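Local coordinates for erythrocyte binding antigen 140 (PDB 4GF2), which probably binds a receptor on the host erythrocyte surface, here represented by its tandem Duffy-binding-like domains from the malaria parasite Plasmodium falciparum, at residues Ala400-Ile411 with Phe473-Trp482; Arg344-Thr353 with His367-Glu375. The protein carries 3 engineered substitutions. All coordinates share one frame; numbering follows the deposited sequence.

Contact 1: residues Ala400-Ile411 with Phe473-Trp482; sequences ADLADIIKGSDI and FQKIPQFLRW
The guanidinium plane of Arg-481 lies between Ala-400 CB on one face and Gln-478 CA on the other, both offset toward its rim, while Asp-401 and Asp-404 meet its edge. The short alanine side chain lets its CB lie close over that face. Asp-404 lies nearly coplanar with the guanidinium, its plane turned by 15°, and a single oxygen takes both end nitrogens: OD2 is 2.8 Å from Arg-481 NH1 and equally far from NH2. NH1 also reaches Ile-476 O, which helps fix the group's rotation. The indole of Trp-482 carries Gln-478 CG over one face; at its edge NE1 donates to the syn lone pair of Asp-401 OD1 at 2.9 Å. Asp-401 OD1 takes a second bond, from Gln-478 NE2 at 2.9 Å and above the carboxylate plane, plus a weak one from Arg-481 NH2. Gln-478, extended with CG anti to its backbone N (chi1 -172°), suits a place needing both donor and acceptor: NE2 also gives to Asp-410 OD1 at 2.9 Å, and OE1 receives Ile-411 N at 2.8 Å. Asp-401 OD2 turns to Arg-344. The buried salt-bridge network joins helix 388-407 to helix 478-508, nearly antiparallel here, within the helical Duffy-binding-like fold.

Contact 2: residues Arg344-Thr353 with His367-Glu375; sequences RRQTLCLGRT and HLLGASIYE
Glu-375 reaches from helix 361-382 to the extended loop at Leu-348 and Cys-349. Its CB starts toward that loop, and the chain bends at chi2 (64°), bringing the carboxylate to Cys-349 N. CG lies 3.7 Å from Leu-348 CD1, and the same methyl comes against CD, the two side chains crossing at about a right angle. OE1 accepts from Cys-349 N at 3.1 Å; the bond is nearly straight at 169°, though the donor stands above the carboxylate plane. Lys-319 also pairs with OE1. OE2 accepts a hydrogen bond from water 3, which is held by Arg-344 O and Thr-347 OG1 as well, and is hydrogen-bonded to Ser-398 OG. Glutamate thus suits a spot where a long acidic chain must meet a backbone N-H in the interior. The Duffy-binding-like fold is helical and cysteine-rich, and here a disulfide ties this loop, through Cys-349, to Cys-316, Cys-349 SG passing 4.0 Å from Tyr-374 CB. One helical turn earlier, Ala-371 is small enough for its CB to approach Cys-349 O to 3.4 Å. Farther along, His-367 NE2 donates to Leu-350 O at 2.6 Å, nearly in line with the carbonyl, the oxygen 18° out of the imidazole plane.

How the contacts relate
Contact 2 closes before contact 1 opens along the chain, and helix 388-407 is the next helix after helix 361-382; the centres of the two contacts are about 15 Å apart and they touch. Residues 344-353 form the bridge. Arg-344 NH2 reaches Asp-401 OD2 at 2.6 Å, and Arg-345 NH2 reaches Asp-410 OD2 at 2.9 Å, so two arginines of contact 2 form salt bridges to acids whose other oxygens serve contact 1, and probably offset their charge. Apolar packing joins them too, Leu-402 CD2 lying 3.6 Å from Leu-350 CD2. Both contacts belong to one Duffy-binding domain. A glycerol, probably from the crystallisation liquor, lies about 3 Å from the His-367 side chain.

Contact 1: residues Ala400-Ile411 with Phe473-Trp482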
loop_
_atom_site.group_PDB
_atom_site.type_symbol
_atom_site.label_atom_id
_atom_site.label_comp_id
_atom_site.label_asym_id
_atom_site.label_seq_id
_atom_site.Cartn_x
_atom_site.Cartn_y
_atom_site.Cartn_z
ATOM N N ALA A 400 1.502 7.830 21.561
ATOM C CA ALA A 400 0.215 7.529 22.177
ATOM C C ALA A 400 -0.888 8.452 21.654
ATOM O O ALA A 400 -2.033 8.035 21.498
ATOM C CB ALA A 400 0.322 7.639 23.685
ATOM N N ASP A 401 -0.546 9.710 21.394
ATOM C CA ASP A 401 -1.516 10.649 20.850
ATOM C C ASP A 401 -1.941 10.200 19.458
ATOM O O ASP A 401 -3.112 10.300 19.093
ATOM C CB ASP A 401 -0.940 12.064 20.785
ATOM C CG ASP A 401 -0.980 12.779 22.122
ATOM O OD1 ASP A 401 -1.746 12.357 23.014
ATOM O OD2 ASP A 401 -0.253 13.780 22.274
ATOM N N LEU A 402 -0.985 9.706 18.679
ATOM C CA LEU A 402 -1.287 9.216 17.343
ATOM C C LEU A 402 -2.265 8.060 17.441
ATOM O O LEU A 402 -3.245 7.998 16.696
ATOM C CB LEU A 402 -0.015 8.769 16.630
ATOM C CG LEU A 402 0.916 9.897 16.189
ATOM C CD1 LEU A 402 2.268 9.344 15.765
ATOM C CD2 LEU A 402 0.285 10.686 15.060
ATOM N N ALA A 403 -1.996 7.153 18.376
ATOM C CA ALA A 403 -2.872 6.019 18.617
ATOM C C ALA A 403 -4.290 6.497 18.928
ATOM O O ALA A 403 -5.268 5.945 18.421
ATOM C CB ALA A 403 -2.338 5.186 19.763
ATOM N N ASP A 404 -4.394 7.522 19.765
ATOM C CA ASP A 404 -5.698 8.055 20.153
ATOM C C ASP A 404 -6.410 8.711 18.979
ATOM O O ASP A 404 -7.642 8.731 18.922
ATOM C CB ASP A 404 -5.542 9.063 21.289
ATOM C CG ASP A 404 -5.620 8.412 22.654
ATOM O OD1 ASP A 404 -6.569 7.636 22.878
ATOM O OD2 ASP A 404 -4.736 8.672 23.497
ATOM N N ILE A 405 -5.633 9.249 18.048
ATOM C CA ILE A 405 -6.193 9.930 16.888
ATOM C C ILE A 405 -6.732 8.903 15.894
ATOM O O ILE A 405 -7.824 9.065 15.353
ATOM C CB ILE A 405 -5.138 10.842 16.229
ATOM C CG1 ILE A 405 -4.934 12.096 17.084
ATOM C CG2 ILE A 405 -5.555 11.241 14.823
ATOM C CD1 ILE A 405 -3.783 12.967 16.636
ATOM N N ILE A 406 -5.966 7.838 15.679
ATOM C CA ILE A 406 -6.375 6.751 14.801
ATOM C C ILE A 406 -7.554 5.978 15.390
ATOM O O ILE A 406 -8.480 5.599 14.672
ATOM C CB ILE A 406 -5.220 5.760 14.567
ATOM C CG1 ILE A 406 -4.052 6.453 13.861
ATOM C CG2 ILE A 406 -5.699 4.561 13.764
ATOM C CD1 ILE A 406 -4.408 7.087 12.531
ATOM N N LYS A 407 -7.511 5.733 16.695
ATOM C CA LYS A 407 -8.584 5.006 17.363
ATOM C C LYS A 407 -9.857 5.848 17.434
ATOM O O LYS A 407 -10.957 5.315 17.570
ATOM C CB LYS A 407 -8.150 4.579 18.771
ATOM C CG LYS A 407 -7.146 3.428 18.795
ATOM C CD LYS A 407 -6.656 3.122 20.212
ATOM C CE LYS A 407 -7.810 2.741 21.128
ATOM N NZ LYS A 407 -7.347 2.260 22.459
ATOM N N GLY A 408 -9.704 7.164 17.338
ATOM C CA GLY A 408 -10.833 8.072 17.423
ATOM C C GLY A 408 -11.174 8.451 18.852
ATOM O O GLY A 408 -12.258 8.960 19.123
ATOM N N SER A 409 -10.250 8.206 19.773
ATOM C CA SER A 409 -10.480 8.521 21.178
ATOM C C SER A 409 -9.795 9.827 21.564
ATOM O O SER A 409 -9.979 10.322 22.674
ATOM C CB SER A 409 -9.973 7.389 22.069
ATOM O OG SER A 409 -8.585 7.190 21.879
ATOM N N ASP A 410 -9.005 10.378 20.644
ATOM C CA ASP A 410 -8.327 11.651 20.879
ATOM C C ASP A 410 -9.314 12.731 21.309
ATOM O O ASP A 410 -10.381 12.881 20.718
ATOM C CB ASP A 410 -7.583 12.108 19.623
ATOM C CG ASP A 410 -7.003 13.503 19.767
ATOM O OD1 ASP A 410 -6.045 13.670 20.553
ATOM O OD2 ASP A 410 -7.503 14.433 19.094
ATOM N N ILE A 411 -8.941 13.486 22.335
ATOM C CA ILE A 411 -9.829 14.478 22.926
ATOM C C ILE A 411 -10.016 15.724 22.055
ATOM O O ILE A 411 -11.082 16.343 22.075
ATOM C CB ILE A 411 -9.306 14.917 24.310
ATOM C CG1 ILE A 411 -9.430 13.765 25.308
ATOM C CG2 ILE A 411 -10.075 16.131 24.819
ATOM C CD1 ILE A 411 -8.823 14.057 26.662
ATOM N N PHE A 473 1.663 2.162 27.786
ATOM C CA PHE A 473 1.511 3.604 27.914
ATOM C C PHE A 473 0.389 4.116 27.015
ATOM O O PHE A 473 -0.402 4.971 27.416
ATOM C CB PHE A 473 2.823 4.307 27.571
ATOM C CG PHE A 473 2.789 5.788 27.792
ATOM C CD1 PHE A 473 2.638 6.306 29.067
ATOM C CD2 PHE A 473 2.914 6.666 26.726
ATOM C CE1 PHE A 473 2.608 7.669 29.275
ATOM C CE2 PHE A 473 2.884 8.028 26.927
ATOM C CZ PHE A 473 2.732 8.533 28.203
ATOM N N GLN A 474 0.319 3.577 25.803
ATOM C CA GLN A 474 -0.690 3.992 24.836
ATOM C C GLN A 474 -2.097 3.618 25.295
ATOM O O GLN A 474 -3.076 4.236 24.877
ATOM C CB GLN A 474 -0.395 3.367 23.470
ATOM C CG GLN A 474 -1.441 3.661 22.407
ATOM C CD GLN A 474 -2.308 2.455 22.091
ATOM O OE1 GLN A 474 -1.822 1.322 22.036
ATOM N NE2 GLN A 474 -3.602 2.691 21.882
ATOM N N LYS A 475 -2.196 2.611 26.155
ATOM C CA LYS A 475 -3.493 2.162 26.654
ATOM C C LYS A 475 -4.025 3.048 27.781
ATOM O O LYS A 475 -5.191 2.943 28.157
ATOM C CB LYS A 475 -3.412 0.709 27.138
ATOM C CG LYS A 475 -3.170 -0.306 26.033
ATOM C CD LYS A 475 -3.612 -1.698 26.461
ATOM C CE LYS A 475 -3.402 -2.728 25.359
ATOM N NZ LYS A 475 -1.982 -3.161 25.244
ATOM N N ILE A 476 -3.174 3.917 28.319
ATOM C CA ILE A 476 -3.577 4.808 29.403
ATOM C C ILE A 476 -4.395 5.981 28.872
ATOM O O ILE A 476 -3.978 6.645 27.923
ATOM C CB ILE A 476 -2.354 5.368 30.149
ATOM C CG1 ILE A 476 -1.636 4.244 30.898
ATOM C CG2 ILE A 476 -2.775 6.462 31.123
ATOM C CD1 ILE A 476 -0.409 4.699 31.650
ATOM N N PRO A 477 -5.560 6.242 29.486
ATOM C CA PRO A 477 -6.389 7.379 29.081
ATOM C C PRO A 477 -5.554 8.614 28.772
ATOM O O PRO A 477 -4.706 9.021 29.568
ATOM C CB PRO A 477 -7.276 7.607 30.303
ATOM C CG PRO A 477 -7.466 6.242 30.858
ATOM C CD PRO A 477 -6.170 5.498 30.603
ATOM N N GLN A 478 -5.797 9.192 27.602
ATOM C CA GLN A 478 -5.014 10.315 27.109
ATOM C C GLN A 478 -4.856 11.417 28.160
ATOM O O GLN A 478 -3.742 11.854 28.440
ATOM C CB GLN A 478 -5.674 10.876 25.852
ATOM C CG GLN A 478 -4.865 11.933 25.138
ATOM C CD GLN A 478 -5.480 12.308 23.809
ATOM O OE1 GLN A 478 -6.688 12.525 23.714
ATOM N NE2 GLN A 478 -4.658 12.365 22.767
ATOM N N PHE A 479 -5.966 11.862 28.739
ATOM C CA PHE A 479 -5.926 12.937 29.726
ATOM C C PHE A 479 -4.944 12.646 30.854
ATOM O O PHE A 479 -4.227 13.538 31.309
ATOM C CB PHE A 479 -7.305 13.178 30.329
ATOM C CG PHE A 479 -7.268 14.002 31.580
ATOM C CD1 PHE A 479 -6.993 15.357 31.522
ATOM C CD2 PHE A 479 -7.494 13.421 32.817
ATOM C CE1 PHE A 479 -6.954 16.118 32.672
ATOM C CE2 PHE A 479 -7.457 14.177 33.969
ATOM C CZ PHE A 479 -7.186 15.527 33.897
ATOM N N LEU A 480 -4.928 11.401 31.315
ATOM C CA LEU A 480 -4.026 11.001 32.388
ATOM C C LEU A 480 -2.574 11.129 31.937
ATOM O O LEU A 480 -1.709 11.539 32.713
ATOM C CB LEU A 480 -4.325 9.568 32.838
ATOM C CG LEU A 480 -5.657 9.365 33.566
ATOM C CD1 LEU A 480 -5.912 7.889 33.837
ATOM C CD2 LEU A 480 -5.685 10.152 34.865
ATOM N N ARG A 481 -2.310 10.787 30.680
ATOM C CA ARG A 481 -0.967 10.916 30.137
ATOM C C ARG A 481 -0.583 12.384 30.057
ATOM O O ARG A 481 0.555 12.754 30.342
ATOM C CB ARG A 481 -0.878 10.282 28.752
ATOM C CG ARG A 481 -1.314 8.828 28.707
ATOM C CD ARG A 481 -0.880 8.164 27.412
ATOM N NE ARG A 481 -1.124 9.005 26.240
ATOM C CZ ARG A 481 -2.187 8.921 25.444
ATOM N NH1 ARG A 481 -3.144 8.029 25.674
ATOM N NH2 ARG A 481 -2.292 9.737 24.403
ATOM N N TRP A 482 -1.542 13.220 29.673
ATOM C CA TRP A 482 -1.293 14.646 29.514
ATOM C C TRP A 482 -1.086 15.316 30.860
ATOM O O TRP A 482 -0.194 16.145 31.014
ATOM C CB TRP A 482 -2.453 15.313 28.772
ATOM C CG TRP A 482 -2.514 14.934 27.338
ATOM C CD1 TRP A 482 -1.633 14.136 26.662
ATOM C CD2 TRP A 482 -3.503 15.338 26.385
ATOM N NE1 TRP A 482 -2.016 14.018 25.349
ATOM C CE2 TRP A 482 -3.160 14.746 25.155
ATOM C CE3 TRP A 482 -4.643 16.142 26.455
ATOM C CZ2 TRP A 482 -3.920 14.930 24.006
ATOM C CZ3 TRP A 482 -5.395 16.323 25.313
ATOM C CH2 TRP A 482 -5.030 15.722 24.105
HETATM O O HOH W 1 0.273 11.098 25.170
HETATM O O HOH W 2 -7.467 7.804 25.454
#

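Contact 2: residues Arg344-Thr353 with His367-Glu375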
loop_
_atom_site.group_PDB
_atom_site.type_symbol
_atom_site.label_atom_id
_atom_site.label_comp_id
_atom_site.label_asym_id
_atom_site.label_seq_id
_atom_site.Cartn_x
_atom_site.Cartn_y
_atom_site.Cartn_z
ATOM N N ARG A 344 2.913 20.101 22.727
ATOM C CA ARG A 344 3.380 19.036 21.854
ATOM C C ARG A 344 2.237 18.495 20.993
ATOM O O ARG A 344 2.425 18.202 19.816
ATOM C CB ARG A 344 3.993 17.916 22.701
ATOM C CG ARG A 344 4.507 16.719 21.916
ATOM C CD ARG A 344 4.723 15.522 22.833
ATOM N NE ARG A 344 3.556 15.285 23.678
ATOM C CZ ARG A 344 2.406 14.773 23.248
ATOM N NH1 ARG A 344 2.252 14.429 21.972
ATOM N NH2 ARG A 344 1.403 14.608 24.097
ATOM N N ARG A 345 1.049 18.374 21.577
ATOM C CA ARG A 345 -0.114 17.872 20.849
ATOM C C ARG A 345 -0.636 18.910 19.860
ATOM O O ARG A 345 -1.124 18.566 18.782
ATOM C CB ARG A 345 -1.220 17.472 21.827
ATOM C CG ARG A 345 -2.563 17.149 21.173
ATOM C CD ARG A 345 -2.475 15.948 20.247
ATOM N NE ARG A 345 -3.752 15.681 19.583
ATOM C CZ ARG A 345 -4.147 16.246 18.446
ATOM N NH1 ARG A 345 -3.375 17.123 17.820
ATOM N NH2 ARG A 345 -5.324 15.934 17.929
ATOM N N GLN A 346 -0.529 20.179 20.235
ATOM C CA GLN A 346 -0.980 21.281 19.395
ATOM C C GLN A 346 -0.134 21.404 18.134
ATOM O O GLN A 346 -0.587 21.950 17.131
ATOM C CB GLN A 346 -0.906 22.599 20.169
ATOM C CG GLN A 346 -1.781 22.652 21.406
ATOM C CD GLN A 346 -1.571 23.919 22.214
ATOM O OE1 GLN A 346 -1.387 25.001 21.658
ATOM N NE2 GLN A 346 -1.596 23.788 23.533
ATOM N N THR A 347 1.098 20.910 18.198
ATOM C CA THR A 347 2.037 21.050 17.090
ATOM C C THR A 347 2.434 19.697 16.494
ATOM O O THR A 347 3.416 19.600 15.765
ATOM C CB THR A 347 3.309 21.786 17.539
ATOM O OG1 THR A 347 4.034 20.974 18.471
ATOM C CG2 THR A 347 2.954 23.116 18.195
ATOM N N LEU A 348 1.661 18.662 16.808
ATOM C CA LEU A 348 1.912 17.314 16.299
ATOM C C LEU A 348 1.862 17.259 14.771
ATOM O O LEU A 348 0.951 17.800 14.148
ATOM C CB LEU A 348 0.875 16.352 16.883
ATOM C CG LEU A 348 0.909 14.894 16.427
ATOM C CD1 LEU A 348 2.140 14.189 16.952
ATOM C CD2 LEU A 348 -0.352 14.180 16.879
ATOM N N CYS A 349 2.846 16.594 14.174
ATOM C CA CYS A 349 2.911 16.464 12.724
ATOM C C CYS A 349 1.992 15.363 12.209
ATOM O O CYS A 349 2.177 14.187 12.520
ATOM C CB CYS A 349 4.346 16.184 12.278
ATOM S SG CYS A 349 4.491 15.726 10.537
ATOM N N LEU A 350 1.002 15.762 11.417
ATOM C CA LEU A 350 0.093 14.823 10.776
ATOM C C LEU A 350 0.112 14.970 9.257
ATOM O O LEU A 350 -0.390 14.115 8.536
ATOM C CB LEU A 350 -1.327 15.035 11.298
ATOM C CG LEU A 350 -1.520 14.776 12.794
ATOM C CD1 LEU A 350 -2.940 15.121 13.202
ATOM C CD2 LEU A 350 -1.198 13.329 13.141
ATOM N N GLY A 351 0.692 16.059 8.770
ATOM C CA GLY A 351 0.770 16.292 7.341
ATOM C C GLY A 351 -0.589 16.515 6.710
ATOM O O GLY A 351 -1.583 16.749 7.398
ATOM N N ARG A 352 -0.624 16.420 5.387
ATOM C CA ARG A 352 -1.814 16.731 4.612
ATOM C C ARG A 352 -2.785 15.560 4.647
ATOM O O ARG A 352 -2.942 14.835 3.662
ATOM C CB ARG A 352 -1.409 17.056 3.177
ATOM C CG ARG A 352 -0.295 18.086 3.101
ATOM C CD ARG A 352 0.334 18.156 1.726
ATOM N NE ARG A 352 1.650 18.788 1.773
ATOM C CZ ARG A 352 1.853 20.099 1.863
ATOM N NH1 ARG A 352 0.827 20.940 1.920
ATOM N NH2 ARG A 352 3.090 20.574 1.898
ATOM N N THR A 353 -3.436 15.384 5.794
ATOM C CA THR A 353 -4.338 14.256 6.005
ATOM C C THR A 353 -5.609 14.373 5.164
ATOM O O THR A 353 -6.286 13.377 4.914
ATOM C CB THR A 353 -4.729 14.128 7.489
ATOM O OG1 THR A 353 -5.350 15.340 7.931
ATOM C CG2 THR A 353 -3.502 13.852 8.346
ATOM N N HIS A 367 1.135 7.130 4.686
ATOM C CA HIS A 367 1.018 8.472 5.244
ATOM C C HIS A 367 1.229 8.489 6.756
ATOM O O HIS A 367 1.894 9.378 7.289
ATOM C CB HIS A 367 -0.344 9.084 4.930
ATOM C CG HIS A 367 -0.519 10.460 5.492
ATOM N ND1 HIS A 367 -0.388 11.598 4.724
ATOM C CD2 HIS A 367 -0.787 10.883 6.751
ATOM C CE1 HIS A 367 -0.576 12.663 5.485
ATOM N NE2 HIS A 367 -0.818 12.257 6.718
ATOM N N LEU A 368 0.648 7.517 7.449
ATOM C CA LEU A 368 0.746 7.474 8.900
ATOM C C LEU A 368 2.192 7.301 9.337
ATOM O O LEU A 368 2.666 7.982 10.244
ATOM C CB LEU A 368 -0.101 6.332 9.454
ATOM C CG LEU A 368 0.014 6.142 10.964
ATOM C CD1 LEU A 368 -0.361 7.432 11.671
ATOM C CD2 LEU A 368 -0.863 4.990 11.425
ATOM N N LEU A 369 2.894 6.385 8.684
ATOM C CA LEU A 369 4.285 6.130 9.012
ATOM C C LEU A 369 5.130 7.367 8.726
ATOM O O LEU A 369 6.094 7.648 9.438
ATOM C CB LEU A 369 4.798 4.930 8.219
ATOM C CG LEU A 369 4.083 3.613 8.528
ATOM C CD1 LEU A 369 4.490 2.535 7.538
ATOM C CD2 LEU A 369 4.379 3.170 9.949
ATOM N N GLY A 370 4.765 8.104 7.684
ATOM C CA GLY A 370 5.468 9.328 7.343
ATOM C C GLY A 370 5.357 10.338 8.467
ATOM O O GLY A 370 6.356 10.878 8.948
ATOM N N ALA A 371 4.128 10.591 8.894
ATOM C CA ALA A 371 3.885 11.514 9.989
ATOM C C ALA A 371 4.641 11.070 11.240
ATOM O O ALA A 371 5.239 11.890 11.939
ATOM C CB ALA A 371 2.399 11.610 10.270
ATOM N N SER A 372 4.614 9.771 11.516
ATOM C CA SER A 372 5.266 9.221 12.700
ATOM C C SER A 372 6.771 9.458 12.659
ATOM O O SER A 372 7.389 9.802 13.673
ATOM C CB SER A 372 4.989 7.723 12.811
ATOM O OG SER A 372 3.605 7.467 12.974
ATOM N N ILE A 373 7.359 9.271 11.484
ATOM C CA ILE A 373 8.793 9.460 11.326
ATOM C C ILE A 373 9.186 10.919 11.558
ATOM O O ILE A 373 10.078 11.208 12.355
ATOM C CB ILE A 373 9.269 8.974 9.945
ATOM C CG1 ILE A 373 9.275 7.445 9.918
ATOM C CG2 ILE A 373 10.665 9.496 9.632
ATOM C CD1 ILE A 373 9.496 6.847 8.552
ATOM N N TYR A 374 8.508 11.841 10.883
ATOM C CA TYR A 374 8.832 13.256 11.018
ATOM C C TYR A 374 8.584 13.755 12.435
ATOM O O TYR A 374 9.378 14.522 12.972
ATOM C CB TYR A 374 8.059 14.093 9.997
ATOM C CG TYR A 374 8.480 13.799 8.579
ATOM C CD1 TYR A 374 9.787 14.012 8.170
ATOM C CD2 TYR A 374 7.576 13.294 7.652
ATOM C CE1 TYR A 374 10.186 13.737 6.876
ATOM C CE2 TYR A 374 7.965 13.010 6.357
ATOM C CZ TYR A 374 9.273 13.234 5.977
ATOM O OH TYR A 374 9.660 12.958 4.689
ATOM N N GLU A 375 7.493 13.315 13.050
ATOM C CA GLU A 375 7.233 13.687 14.432
ATOM C C GLU A 375 8.424 13.281 15.296
ATOM O O GLU A 375 8.904 14.063 16.113
ATOM C CB GLU A 375 5.956 13.027 14.948
ATOM C CG GLU A 375 5.659 13.304 16.417
ATOM C CD GLU A 375 5.391 14.771 16.702
ATOM O OE1 GLU A 375 5.289 15.562 15.740
ATOM O OE2 GLU A 375 5.271 15.134 17.892
HETATM O O HOH W 3 4.810 17.956 18.543
#